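Local coordinates for tail protein, 43 kDa (Neisseria meningitidis MC58, PDB 3D37) that is of unknown function but probably serves as a component of the baseplate hub of a Mu-like phage tail, at residues L280-G285 with T331-K336; W295-R300 with M317-M322; H21-D26 with L323-G328; I33-F38 with G91-G96; L189-T194 with V303-H308. All coordinates share one frame; numbering follows the deposited sequence.

Contact 1. Residues L280-G285 with T331-K336; sequences LTITVG and TELRLK
L280, I282 and V284 each pair twice through the backbone with L335, L333 and T331, so six N-H...O=C bonds tie 280-285 to 331-336. The shortest run from L335 N to L280 O and from L333 N to I282 O, both 2.7 Å. Between these rungs lie the non-hydrogen-bonded pairs T281-R334 and T283-E332, where CA-H groups supplement the ladder: T281 CA is 3.2 Å from L333 O. The charged chains of E332 and R334 stand on the same face as T281 and T283. R334 NH1 makes a salt bridge to E332 OE2 at 3.1 Å, on the anti side and out of the carboxylate plane, though the oxygen lies in the guanidinium plane. D28 and D30 take R334 NH2, and R320 takes E332 OE1, so the salt-bridge network runs on to neighbouring strands. T281 OG1 lies beside the backbone N (chi1 -49°), which leaves CG2 anti to it, and this methyl rests 3.5 Å from E332 CG. Leucine, isoleucine and valine, with T331 at one end, fill the other face. L335 CD1 meets I282 CD1 at 3.7 Å and L280 CD2 at 4.1 Å, the two leucines pointing the same way, and V284 CG2 touches L333 CD1. This antiparallel pair has strand 202-208 bonded to the outer side of 280-285 and strand 310-324 to that of 331-336; L189 of strand 187-191 packs over V284 and L333, and W295 covers T331.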
# COMPACT_ATOMS: atom_id res chain seq x y z
N LEU A 280 16.57 24.22 7.85
CA LEU A 280 15.52 23.85 8.80
C LEU A 280 14.20 23.96 8.07
O LEU A 280 13.84 25.05 7.63
CB LEU A 280 15.56 24.81 9.98
CG LEU A 280 14.43 24.74 11.01
CD1 LEU A 280 14.39 23.43 11.74
CD2 LEU A 280 14.58 25.98 11.99
N THR A 281 13.52 22.84 7.86
CA THR A 281 12.20 22.79 7.21
C THR A 281 11.11 22.50 8.24
O THR A 281 11.07 21.43 8.87
CB THR A 281 12.17 21.74 6.04
OG1 THR A 281 13.30 21.96 5.19
CG2 THR A 281 10.95 21.88 5.21
N ILE A 282 10.26 23.50 8.50
CA ILE A 282 9.16 23.33 9.44
C ILE A 282 7.83 23.25 8.71
O ILE A 282 7.54 24.03 7.81
CB ILE A 282 9.15 24.51 10.44
CG1 ILE A 282 10.37 24.38 11.36
CG2 ILE A 282 7.78 24.57 11.21
CD1 ILE A 282 10.61 25.53 12.27
N THR A 283 7.00 22.29 9.09
CA THR A 283 5.67 22.21 8.57
C THR A 283 4.64 22.62 9.68
O THR A 283 4.75 22.14 10.83
CB THR A 283 5.40 20.79 8.03
OG1 THR A 283 6.43 20.44 7.07
CG2 THR A 283 4.03 20.74 7.36
N VAL A 284 3.72 23.54 9.30
CA VAL A 284 2.67 24.08 10.15
C VAL A 284 1.32 23.89 9.52
O VAL A 284 1.21 23.72 8.31
CB VAL A 284 2.87 25.56 10.58
CG1 VAL A 284 4.03 25.69 11.53
CG2 VAL A 284 3.00 26.51 9.34
N GLY A 285 0.27 23.85 10.35
CA GLY A 285 -1.08 23.74 9.81
C GLY A 285 -1.47 25.16 9.42
O GLY A 285 -0.98 26.10 9.99
N THR A 331 1.61 24.67 5.55
CA THR A 331 2.67 25.42 4.97
C THR A 331 3.99 24.74 5.35
O THR A 331 4.26 24.44 6.53
CB THR A 331 2.65 26.97 5.33
OG1 THR A 331 1.31 27.47 5.24
CG2 THR A 331 3.60 27.79 4.35
N GLU A 332 4.81 24.50 4.32
CA GLU A 332 6.22 24.16 4.54
C GLU A 332 7.03 25.39 4.51
O GLU A 332 6.95 26.24 3.55
CB GLU A 332 6.66 23.17 3.46
CG GLU A 332 8.17 22.95 3.36
CD GLU A 332 8.51 22.04 2.14
OE1 GLU A 332 7.91 20.92 2.14
OE2 GLU A 332 9.32 22.48 1.25
N LEU A 333 7.83 25.55 5.55
CA LEU A 333 8.66 26.73 5.76
C LEU A 333 10.14 26.32 5.67
O LEU A 333 10.61 25.52 6.50
CB LEU A 333 8.34 27.38 7.11
CG LEU A 333 6.85 27.69 7.43
CD1 LEU A 333 6.74 28.06 8.91
CD2 LEU A 333 6.31 28.80 6.52
N ARG A 334 10.82 26.78 4.64
CA ARG A 334 12.24 26.43 4.42
C ARG A 334 13.06 27.56 4.98
O ARG A 334 13.15 28.63 4.41
CB ARG A 334 12.54 26.18 2.93
CG ARG A 334 11.65 25.05 2.40
CD ARG A 334 12.10 24.56 1.01
NE ARG A 334 11.91 25.57 -0.02
CZ ARG A 334 10.83 25.69 -0.78
NH1 ARG A 334 9.78 24.89 -0.62
NH2 ARG A 334 10.77 26.65 -1.67
N LEU A 335 13.62 27.30 6.14
CA LEU A 335 14.29 28.28 6.96
C LEU A 335 15.82 28.13 6.92
O LEU A 335 16.37 27.02 6.85
CB LEU A 335 13.74 28.17 8.37
CG LEU A 335 12.31 28.62 8.57
CD1 LEU A 335 11.71 28.02 9.83
CD2 LEU A 335 12.24 30.19 8.58
N LYS A 336 16.50 29.27 6.97
CA LYS A 336 17.93 29.33 6.87
C LYS A 336 18.48 30.13 8.03
O LYS A 336 17.75 30.90 8.65
CB LYS A 336 18.34 29.99 5.53
CG LYS A 336 17.90 29.18 4.27
CD LYS A 336 18.84 27.97 4.13
CE LYS A 336 18.78 27.24 2.84
NZ LYS A 336 19.77 26.14 2.86

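Contact 2. Residues W295-R300 with M317-M322; sequences WQPGLR and MGRRFM
R319 NE donates to W295 O from above the carbonyl plane, 45° out of it, although the oxygen lies almost in the plane of the guanidinium. The bond is 2.8 Å long, with an N-H...O angle of 153°. It is reached by a folded chain: CG sits between the backbone N and the carbonyl carbon (chi1 78°), and a bend at chi2 then turns CD aside. The guanidinium is thereby layered between two side chains of different kinds. F321 CE2 lies 3.2 Å above one face, toward the rim, and P297 CD covers the opposite face, also off centre. The proline crosses the arginine at about a right angle, its CD 3.8 Å from R319 CG, while P297 CB rests on M317 O. F321 CZ also comes close to W295 O, at 3.1 Å, and W295 CB touches F321 CE1 at 4.2 Å. R319 NH1 makes a weak hydrogen bond to S29 OG, and H287 meets the ring of F321. The loop carrying P297 makes a type II turn from Q296 to L299, with G298 at positive phi in its third position. On the strand, M317 and G318 together face R334, the geometry of a classic beta bulge, here placed where the strand passes the turn.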
# COMPACT_ATOMS: atom_id res chain seq x y z
N TRP A 295 2.37 33.37 5.20
CA TRP A 295 3.77 32.99 5.14
C TRP A 295 4.30 33.35 3.74
O TRP A 295 3.64 33.10 2.75
CB TRP A 295 3.96 31.48 5.41
CG TRP A 295 3.51 31.01 6.72
CD1 TRP A 295 2.43 30.23 6.97
CD2 TRP A 295 4.13 31.23 7.98
NE1 TRP A 295 2.34 29.95 8.28
CE2 TRP A 295 3.35 30.58 8.94
CE3 TRP A 295 5.25 31.96 8.41
CZ2 TRP A 295 3.66 30.60 10.30
CZ3 TRP A 295 5.54 31.99 9.73
CH2 TRP A 295 4.78 31.31 10.66
N GLN A 296 5.47 33.95 3.71
CA GLN A 296 6.05 34.50 2.50
C GLN A 296 7.54 34.61 2.71
O GLN A 296 7.99 35.08 3.78
CB GLN A 296 5.48 35.91 2.27
CG GLN A 296 5.85 36.56 0.94
CD GLN A 296 5.20 35.86 -0.25
OE1 GLN A 296 5.78 35.89 -1.35
NE2 GLN A 296 4.02 35.27 -0.06
N PRO A 297 8.34 34.24 1.68
CA PRO A 297 9.81 34.41 1.86
C PRO A 297 10.18 35.83 2.24
O PRO A 297 9.56 36.74 1.71
CB PRO A 297 10.36 34.01 0.49
CG PRO A 297 9.33 33.05 -0.04
CD PRO A 297 8.03 33.65 0.37
N GLY A 298 11.21 36.02 3.10
CA GLY A 298 11.61 37.36 3.53
C GLY A 298 11.23 37.67 4.96
O GLY A 298 11.81 38.56 5.57
N LEU A 299 10.30 36.89 5.50
CA LEU A 299 9.98 36.89 6.93
C LEU A 299 11.06 36.21 7.79
O LEU A 299 11.81 35.33 7.32
CB LEU A 299 8.63 36.23 7.19
CG LEU A 299 7.45 36.82 6.44
CD1 LEU A 299 6.23 36.04 6.69
CD2 LEU A 299 7.30 38.35 6.88
N ARG A 300 11.17 36.66 9.03
CA ARG A 300 12.05 36.02 10.02
C ARG A 300 11.14 35.37 11.05
O ARG A 300 10.08 35.90 11.35
CB ARG A 300 13.03 37.00 10.62
CG ARG A 300 14.03 37.47 9.57
CD ARG A 300 14.76 38.67 9.96
NE ARG A 300 15.74 38.49 11.03
CZ ARG A 300 15.64 38.99 12.25
NH1 ARG A 300 14.58 39.71 12.62
NH2 ARG A 300 16.60 38.77 13.14
N MET A 317 13.35 31.47 3.48
CA MET A 317 13.94 31.60 2.13
C MET A 317 12.99 31.03 1.10
O MET A 317 13.05 31.37 -0.06
CB MET A 317 15.30 30.84 2.14
CG MET A 317 16.14 30.96 0.94
SD MET A 317 17.07 32.53 0.71
CE MET A 317 18.21 32.20 2.09
N GLY A 318 12.15 30.10 1.53
CA GLY A 318 11.20 29.40 0.70
C GLY A 318 9.99 28.94 1.47
O GLY A 318 10.06 28.71 2.68
N ARG A 319 8.84 28.91 0.79
CA ARG A 319 7.65 28.45 1.40
C ARG A 319 6.66 27.86 0.44
O ARG A 319 6.48 28.33 -0.67
CB ARG A 319 7.00 29.53 2.29
CG ARG A 319 6.25 30.56 1.63
CD ARG A 319 4.75 30.22 1.39
NE ARG A 319 4.32 31.35 0.61
CZ ARG A 319 4.31 31.48 -0.71
NH1 ARG A 319 4.57 30.50 -1.55
NH2 ARG A 319 3.98 32.64 -1.19
N ARG A 320 6.00 26.82 0.92
CA ARG A 320 5.04 26.08 0.11
C ARG A 320 3.72 25.93 0.84
O ARG A 320 3.63 25.28 1.86
CB ARG A 320 5.72 24.75 -0.25
CG ARG A 320 5.04 23.72 -1.13
CD ARG A 320 6.05 22.53 -1.23
NE ARG A 320 5.36 21.35 -1.61
CZ ARG A 320 5.64 20.09 -1.21
NH1 ARG A 320 6.69 19.79 -0.42
NH2 ARG A 320 4.81 19.13 -1.61
N PHE A 321 2.69 26.59 0.29
CA PHE A 321 1.30 26.38 0.64
C PHE A 321 0.82 25.06 0.00
O PHE A 321 0.97 24.83 -1.20
CB PHE A 321 0.37 27.51 0.15
CG PHE A 321 0.69 28.89 0.67
CD1 PHE A 321 0.87 29.13 2.03
CD2 PHE A 321 0.73 29.97 -0.22
CE1 PHE A 321 1.12 30.46 2.51
CE2 PHE A 321 0.97 31.32 0.25
CZ PHE A 321 1.15 31.56 1.59
N MET A 322 0.25 24.21 0.83
CA MET A 322 -0.15 22.89 0.46
C MET A 322 -1.57 22.56 0.96
O MET A 322 -1.97 22.96 2.04
CB MET A 322 0.83 21.87 1.07
CG MET A 322 2.34 22.11 0.77
SD MET A 322 3.40 20.72 1.39
CE MET A 322 3.26 21.00 3.13

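Contact 3. Residues H21-D26 with L323-G328; sequences HWERYD and LSRMDG
L323 and Y25 form an antiparallel hydrogen-bonded pair, the bridge by which strand 310-324 of the C-terminal domain joins strand 24-30 of the N-terminal one. Its two backbone bonds are L323 N to Y25 O at 3.1 Å and Y25 N to L323 O. The side chain of L323 can be followed outward from this bridge. CB sits over the centre of the Y25 ring, 3.5 Å from the centroid and 14° off its normal, a CH-pi contact. CG, anti to the backbone N (chi1 173°), comes to 3.6 Å from E23 O. At the tip, CD2 meets both Y25 CE2 and W22 O at 3.4 Å. Y25 CG sits between the backbone N and the carbonyl carbon (chi1 55°), on the side where the ring meets L323, and F40 meets that ring as well.

Beside this apolar patch the contact becomes ionic and more exposed. E23 and R24 together face V41 as a classic beta bulge; R325 pairs with E23, and E86 with R24, in salt bridges. Water 1 bridges R24 NE and R325 N, accepting from both. In the loop after the strand, S324 OG accepts from D327 N as an ST motif, and M326 O takes a bond from K82 of the second subunit. E23 OE1 lies 3.3 Å from R325 NH1 but well out of the guanidinium plane, so charge alone holds the pair.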
# COMPACT_ATOMS: atom_id res chain seq x y z
N HIS A 21 -12.48 25.59 -4.90
CA HIS A 21 -12.92 24.21 -4.65
C HIS A 21 -11.91 23.10 -5.06
O HIS A 21 -12.29 22.04 -5.48
CB HIS A 21 -14.32 23.93 -5.28
CG HIS A 21 -15.40 24.88 -4.84
ND1 HIS A 21 -16.25 25.51 -5.74
CD2 HIS A 21 -15.74 25.33 -3.61
CE1 HIS A 21 -17.09 26.29 -5.07
NE2 HIS A 21 -16.79 26.21 -3.78
N TRP A 22 -10.64 23.33 -4.82
CA TRP A 22 -9.59 22.38 -5.14
C TRP A 22 -9.56 21.23 -4.17
O TRP A 22 -9.83 21.40 -3.00
CB TRP A 22 -8.26 23.10 -5.10
CG TRP A 22 -8.36 24.30 -5.91
CD1 TRP A 22 -8.54 25.59 -5.47
CD2 TRP A 22 -8.39 24.35 -7.32
NE1 TRP A 22 -8.63 26.43 -6.54
CE2 TRP A 22 -8.54 25.69 -7.69
CE3 TRP A 22 -8.26 23.39 -8.32
CZ2 TRP A 22 -8.56 26.09 -9.01
CZ3 TRP A 22 -8.30 23.79 -9.64
CH2 TRP A 22 -8.46 25.13 -9.97
N GLU A 23 -9.21 20.05 -4.65
CA GLU A 23 -8.89 18.99 -3.73
C GLU A 23 -7.45 18.98 -3.27
O GLU A 23 -7.18 18.53 -2.18
CB GLU A 23 -9.29 17.65 -4.29
CG GLU A 23 -8.38 17.00 -5.31
CD GLU A 23 -8.40 15.48 -5.16
OE1 GLU A 23 -9.55 14.92 -5.06
OE2 GLU A 23 -7.29 14.87 -5.13
N ARG A 24 -6.51 19.46 -4.11
CA ARG A 24 -5.13 19.54 -3.70
C ARG A 24 -4.41 20.71 -4.43
O ARG A 24 -4.86 21.16 -5.45
CB ARG A 24 -4.43 18.17 -3.85
CG ARG A 24 -3.92 17.85 -5.19
CD ARG A 24 -3.23 16.46 -5.24
NE ARG A 24 -4.32 15.52 -5.36
CZ ARG A 24 -4.62 14.79 -6.43
NH1 ARG A 24 -3.84 14.76 -7.52
NH2 ARG A 24 -5.71 14.09 -6.39
N TYR A 25 -3.42 21.30 -3.78
CA TYR A 25 -2.59 22.28 -4.45
C TYR A 25 -1.24 22.35 -3.78
O TYR A 25 -1.04 21.87 -2.65
CB TYR A 25 -3.27 23.68 -4.52
CG TYR A 25 -3.73 24.24 -3.16
CD1 TYR A 25 -2.81 24.69 -2.22
CD2 TYR A 25 -5.08 24.38 -2.85
CE1 TYR A 25 -3.21 25.25 -1.01
CE2 TYR A 25 -5.50 24.89 -1.58
CZ TYR A 25 -4.56 25.32 -0.69
OH TYR A 25 -4.93 25.86 0.51
N ASP A 26 -0.31 22.97 -4.50
CA ASP A 26 1.03 23.26 -4.06
C ASP A 26 1.36 24.59 -4.66
O ASP A 26 1.34 24.74 -5.88
CB ASP A 26 1.99 22.22 -4.60
CG ASP A 26 1.87 20.88 -3.90
OD1 ASP A 26 2.21 20.75 -2.68
OD2 ASP A 26 1.32 19.96 -4.54
N LEU A 323 -2.32 21.86 0.14
CA LEU A 323 -3.55 21.18 0.52
C LEU A 323 -3.45 19.76 0.01
O LEU A 323 -3.11 19.56 -1.15
CB LEU A 323 -4.79 21.82 -0.15
CG LEU A 323 -6.21 21.20 -0.04
CD1 LEU A 323 -6.72 21.13 1.40
CD2 LEU A 323 -7.16 21.95 -0.98
N SER A 324 -3.78 18.80 0.87
CA SER A 324 -3.99 17.41 0.49
C SER A 324 -5.19 16.86 1.21
O SER A 324 -5.60 17.36 2.28
CB SER A 324 -2.77 16.54 0.82
OG SER A 324 -2.37 16.56 2.18
N ARG A 325 -5.75 15.77 0.66
CA ARG A 325 -6.81 15.04 1.34
C ARG A 325 -6.30 14.46 2.64
O ARG A 325 -6.93 14.59 3.66
CB ARG A 325 -7.43 13.97 0.44
CG ARG A 325 -7.92 14.55 -0.91
CD ARG A 325 -9.19 13.83 -1.44
NE ARG A 325 -8.94 12.44 -1.89
CZ ARG A 325 -9.70 11.76 -2.78
NH1 ARG A 325 -10.80 12.34 -3.34
NH2 ARG A 325 -9.38 10.50 -3.12
N MET A 326 -5.09 13.94 2.64
CA MET A 326 -4.55 13.29 3.82
C MET A 326 -4.23 14.27 4.95
O MET A 326 -4.56 14.03 6.11
CB MET A 326 -3.32 12.51 3.42
CG MET A 326 -2.62 11.75 4.52
SD MET A 326 -1.07 10.94 3.86
CE MET A 326 -1.76 9.75 2.64
N ASP A 327 -3.59 15.41 4.62
CA ASP A 327 -3.08 16.32 5.63
C ASP A 327 -3.81 17.66 5.69
O ASP A 327 -3.43 18.48 6.46
CB ASP A 327 -1.58 16.53 5.40
CG ASP A 327 -0.78 15.22 5.54
OD1 ASP A 327 -0.81 14.66 6.67
OD2 ASP A 327 -0.13 14.78 4.55
N GLY A 328 -4.86 17.90 4.90
CA GLY A 328 -5.47 19.22 4.84
C GLY A 328 -4.52 20.36 4.45
O GLY A 328 -3.60 20.20 3.63
O HOH W 1 -5.27 14.95 -2.33

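Contact 4. Residues I33-F38 with G91-G96; sequences IPADSF and GRDLAG
F38 and D93 both place CG between the backbone N and the carbonyl carbon, with chi1 of 63° and 74°, and these torsions set each CG on the side of its partner; the phenyl ring then lies at G91 and the carboxylate at D36. The setting is an antiparallel strand pair within the N-terminal GpP-like domain, running out where 91-96 turns into helix 95-100. F38 and G91 exchange two backbone bonds, F38 N to G91 O at 3.0 Å and G91 N to F38 O, and G91 CA lies over the face of the F38 ring, 3.8 Å from its centroid. One residue pair farther on, S37 and R92 face each other without backbone bonds, and R92 reaches on to D100. D93 N then donates to D36 O at 2.9 Å, while D93 OD1 weakly caps the helix at A95 N. Around the cap, A35 CB packs near A95 CB, with W152 and L168 beyond. The carboxylates of D36 and D93 come close, which would tend to raise the proton affinity of one of them, but D36 OD1 accepts from D30 N. D93 OD2 takes a weak bond from D36 N at 3.2 Å, and waters 2 and 3 lie 2.7 and 2.8 Å from this same oxygen.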
# COMPACT_ATOMS: atom_id res chain seq x y z
N ILE A 33 15.08 29.74 -6.26
CA ILE A 33 14.52 29.17 -7.47
C ILE A 33 13.88 30.34 -8.27
O ILE A 33 13.04 31.04 -7.76
CB ILE A 33 13.56 28.01 -7.15
CG1 ILE A 33 14.31 26.91 -6.41
CG2 ILE A 33 12.85 27.42 -8.42
CD1 ILE A 33 13.35 25.94 -5.65
N PRO A 34 14.34 30.57 -9.52
CA PRO A 34 13.90 31.72 -10.35
C PRO A 34 12.38 31.94 -10.46
O PRO A 34 11.90 32.99 -10.06
CB PRO A 34 14.49 31.38 -11.75
CG PRO A 34 15.76 30.67 -11.43
CD PRO A 34 15.30 29.73 -10.27
N ALA A 35 11.65 30.97 -10.96
CA ALA A 35 10.21 31.13 -11.20
C ALA A 35 9.43 30.36 -10.13
O ALA A 35 9.50 29.14 -10.08
CB ALA A 35 9.82 30.60 -12.58
N ASP A 36 8.72 31.08 -9.26
CA ASP A 36 7.78 30.47 -8.31
C ASP A 36 6.71 29.74 -9.14
O ASP A 36 6.48 30.04 -10.30
CB ASP A 36 7.14 31.52 -7.40
CG ASP A 36 8.15 32.26 -6.50
OD1 ASP A 36 9.33 31.82 -6.34
OD2 ASP A 36 7.72 33.26 -5.89
N SER A 37 6.10 28.71 -8.55
CA SER A 37 5.19 27.87 -9.26
C SER A 37 3.96 27.46 -8.45
O SER A 37 3.87 27.59 -7.22
CB SER A 37 5.91 26.58 -9.71
OG SER A 37 6.39 25.91 -8.60
N PHE A 38 2.99 27.01 -9.19
CA PHE A 38 1.75 26.57 -8.63
C PHE A 38 1.24 25.36 -9.39
O PHE A 38 1.53 25.17 -10.59
CB PHE A 38 0.71 27.69 -8.63
CG PHE A 38 0.32 28.19 -9.99
CD1 PHE A 38 -0.74 27.60 -10.69
CD2 PHE A 38 0.97 29.28 -10.56
CE1 PHE A 38 -1.12 28.06 -11.97
CE2 PHE A 38 0.59 29.76 -11.86
CZ PHE A 38 -0.46 29.14 -12.55
N GLY A 91 1.51 26.18 -13.49
CA GLY A 91 2.12 27.35 -14.01
C GLY A 91 3.21 27.91 -13.16
O GLY A 91 3.65 27.34 -12.13
N ARG A 92 3.68 29.03 -13.66
CA ARG A 92 4.80 29.77 -13.05
C ARG A 92 4.44 31.23 -12.92
O ARG A 92 3.52 31.69 -13.58
CB ARG A 92 6.04 29.61 -13.92
CG ARG A 92 6.57 28.15 -13.94
CD ARG A 92 7.78 28.05 -14.85
NE ARG A 92 7.38 28.44 -16.19
CZ ARG A 92 8.18 28.75 -17.20
NH1 ARG A 92 9.49 28.81 -17.04
NH2 ARG A 92 7.62 29.09 -18.36
N ASP A 93 5.17 31.92 -12.05
CA ASP A 93 5.09 33.40 -11.95
C ASP A 93 5.71 34.10 -13.18
O ASP A 93 6.15 33.43 -14.11
CB ASP A 93 5.67 33.92 -10.61
CG ASP A 93 7.18 33.87 -10.56
OD1 ASP A 93 7.81 33.55 -11.59
OD2 ASP A 93 7.74 34.07 -9.47
N LEU A 94 5.72 35.43 -13.19
CA LEU A 94 6.11 36.17 -14.39
C LEU A 94 7.60 36.06 -14.69
O LEU A 94 8.03 36.40 -15.79
CB LEU A 94 5.66 37.64 -14.29
CG LEU A 94 4.19 37.96 -14.04
CD1 LEU A 94 3.99 39.51 -13.89
CD2 LEU A 94 3.31 37.40 -15.14
N ALA A 95 8.39 35.60 -13.71
CA ALA A 95 9.80 35.29 -13.96
C ALA A 95 9.93 34.23 -14.99
O ALA A 95 10.94 34.15 -15.58
CB ALA A 95 10.50 34.83 -12.67
N GLY A 96 8.93 33.36 -15.18
CA GLY A 96 8.93 32.39 -16.28
C GLY A 96 9.28 32.96 -17.66
O GLY A 96 10.00 32.33 -18.38
O HOH W 2 10.28 34.95 -8.92
O HOH W 3 5.89 34.92 -7.56

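Contact 5. Residues L189-T194 with V303-H308; sequences LCWSRT and VIDDEH
L189 O accepts from I304 N at 2.8 Å, and I304 O from W191 N at 2.9 Å. C190 CA adds a CH contact to I304 O, at 3.0 Å. Apolar contact is slight: C190 CB touches I304 CB, while C190 SG is held in the disulfide to C198. These bonds make a parallel pair of strands, 187-191 with 300-305, bringing residues distant in sequence alongside the C-terminal domain. Past the strands, polar side chains take over. W191 NE1 gives a weak bond to E307 OE2, the carboxylate standing 85° from the ring plane. E307 OE2 also lies 3.0 Å from R193 CD and makes a salt bridge to R193 NH1 at 3.6 Å, the side chains crossing at about a right angle. Waters 4 and 5 donate to W191 O; water 4 accepts from D306 N and water 5 from E307 N. D305 OD1 accepts from H308 N, an Asx motif, whereas D305 OD2 pairs with K80 of the third subunit, whose K80 and K82 make cation-pi contacts with W191.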
# COMPACT_ATOMS: atom_id res chain seq x y z
N LEU A 189 7.43 30.02 16.52
CA LEU A 189 6.93 28.67 16.37
C LEU A 189 7.68 27.78 17.34
O LEU A 189 8.87 27.96 17.57
CB LEU A 189 7.13 28.21 14.97
CG LEU A 189 6.44 29.00 13.86
CD1 LEU A 189 6.87 28.43 12.54
CD2 LEU A 189 4.92 28.99 13.98
N CYS A 190 6.99 26.82 17.92
CA CYS A 190 7.63 25.92 18.87
C CYS A 190 7.16 24.49 18.69
O CYS A 190 6.08 24.21 18.15
CB CYS A 190 7.47 26.42 20.34
SG CYS A 190 5.79 26.40 21.07
N TRP A 191 8.05 23.59 19.09
CA TRP A 191 7.85 22.15 19.02
C TRP A 191 7.72 21.62 20.42
O TRP A 191 8.56 21.90 21.27
CB TRP A 191 9.04 21.44 18.38
CG TRP A 191 8.95 19.99 18.57
CD1 TRP A 191 9.42 19.27 19.63
CD2 TRP A 191 8.26 19.07 17.73
NE1 TRP A 191 9.07 17.95 19.49
CE2 TRP A 191 8.37 17.80 18.33
CE3 TRP A 191 7.55 19.19 16.55
CZ2 TRP A 191 7.82 16.66 17.75
CZ3 TRP A 191 7.02 18.07 15.96
CH2 TRP A 191 7.14 16.82 16.56
N SER A 192 6.67 20.83 20.66
CA SER A 192 6.53 20.12 21.93
C SER A 192 5.62 18.89 21.82
O SER A 192 4.54 18.96 21.24
CB SER A 192 6.02 21.07 23.01
OG SER A 192 5.92 20.37 24.24
N ARG A 193 6.06 17.77 22.40
CA ARG A 193 5.23 16.57 22.48
C ARG A 193 4.24 16.59 23.63
O ARG A 193 3.42 15.68 23.77
CB ARG A 193 6.11 15.33 22.60
CG ARG A 193 6.70 14.89 21.28
CD ARG A 193 8.07 14.26 21.50
NE ARG A 193 7.98 13.13 22.41
CZ ARG A 193 8.99 12.58 23.09
NH1 ARG A 193 10.23 13.05 23.03
NH2 ARG A 193 8.74 11.54 23.87
N THR A 194 4.32 17.61 24.48
CA THR A 194 3.39 17.77 25.61
C THR A 194 2.72 19.14 25.68
O THR A 194 1.63 19.27 26.23
CB THR A 194 4.10 17.46 26.96
OG1 THR A 194 5.17 18.40 27.18
CG2 THR A 194 4.62 16.03 26.95
N VAL A 303 12.20 30.36 16.32
CA VAL A 303 11.88 28.93 16.54
C VAL A 303 12.39 28.45 17.88
O VAL A 303 13.55 28.68 18.23
CB VAL A 303 12.47 28.03 15.40
CG1 VAL A 303 12.18 26.51 15.65
CG2 VAL A 303 11.94 28.47 14.03
N ILE A 304 11.50 27.77 18.63
CA ILE A 304 11.87 27.11 19.89
C ILE A 304 11.60 25.60 19.86
O ILE A 304 10.49 25.13 19.57
CB ILE A 304 11.22 27.77 21.15
CG1 ILE A 304 11.51 29.27 21.17
CG2 ILE A 304 11.74 27.11 22.49
CD1 ILE A 304 10.56 30.03 22.11
N ASP A 305 12.64 24.84 20.13
CA ASP A 305 12.50 23.40 20.34
C ASP A 305 13.33 23.07 21.56
O ASP A 305 14.54 22.91 21.47
CB ASP A 305 13.01 22.64 19.11
CG ASP A 305 12.80 21.16 19.20
OD1 ASP A 305 12.60 20.64 20.33
OD2 ASP A 305 12.77 20.51 18.13
N ASP A 306 12.68 23.00 22.72
CA ASP A 306 13.36 22.63 23.97
C ASP A 306 14.02 21.25 23.92
O ASP A 306 15.14 21.10 24.37
CB ASP A 306 12.40 22.72 25.16
CG ASP A 306 12.15 24.18 25.62
OD1 ASP A 306 12.74 25.12 25.08
OD2 ASP A 306 11.35 24.38 26.55
N GLU A 307 13.33 20.26 23.36
CA GLU A 307 13.92 18.91 23.17
C GLU A 307 15.29 18.98 22.51
O GLU A 307 16.25 18.39 22.99
CB GLU A 307 13.03 18.01 22.30
CG GLU A 307 11.96 17.32 23.03
CD GLU A 307 10.94 16.60 22.10
OE1 GLU A 307 11.31 16.12 20.99
OE2 GLU A 307 9.75 16.55 22.51
N HIS A 308 15.38 19.73 21.43
CA HIS A 308 16.60 19.85 20.62
C HIS A 308 17.58 20.94 21.12
O HIS A 308 18.70 21.06 20.64
CB HIS A 308 16.17 20.18 19.19
CG HIS A 308 17.11 19.71 18.12
ND1 HIS A 308 16.78 18.71 17.25
CD2 HIS A 308 18.35 20.13 17.77
CE1 HIS A 308 17.78 18.50 16.41
NE2 HIS A 308 18.74 19.36 16.69
O HOH W 4 9.90 23.71 22.81
O HOH W 5 10.07 20.54 23.47

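Contacts 1, 2 and 3 follow one another through strands 278-285, 330-337, 310-324 and 24-30, and contact 4 continues from 24-30 to 37-42 and 84-93. Contacts 1 and 2 have centres about 8 Å apart and are joined by backbone pairing, R334 N lying 2.9 Å from G318 O. Contact 3 uses the same long strand as contact 2, and R320 NH2 meets D26 OD1 in a salt bridge between them. Contact 5 packs L189 and V303 against contact 1, with L189 CD1 3.6 Å from L333 CD1. Contacts 4 and 5 mark the far ends, their centres about 33 Å apart. Contacts 3 and 5 also touch neighbouring subunits.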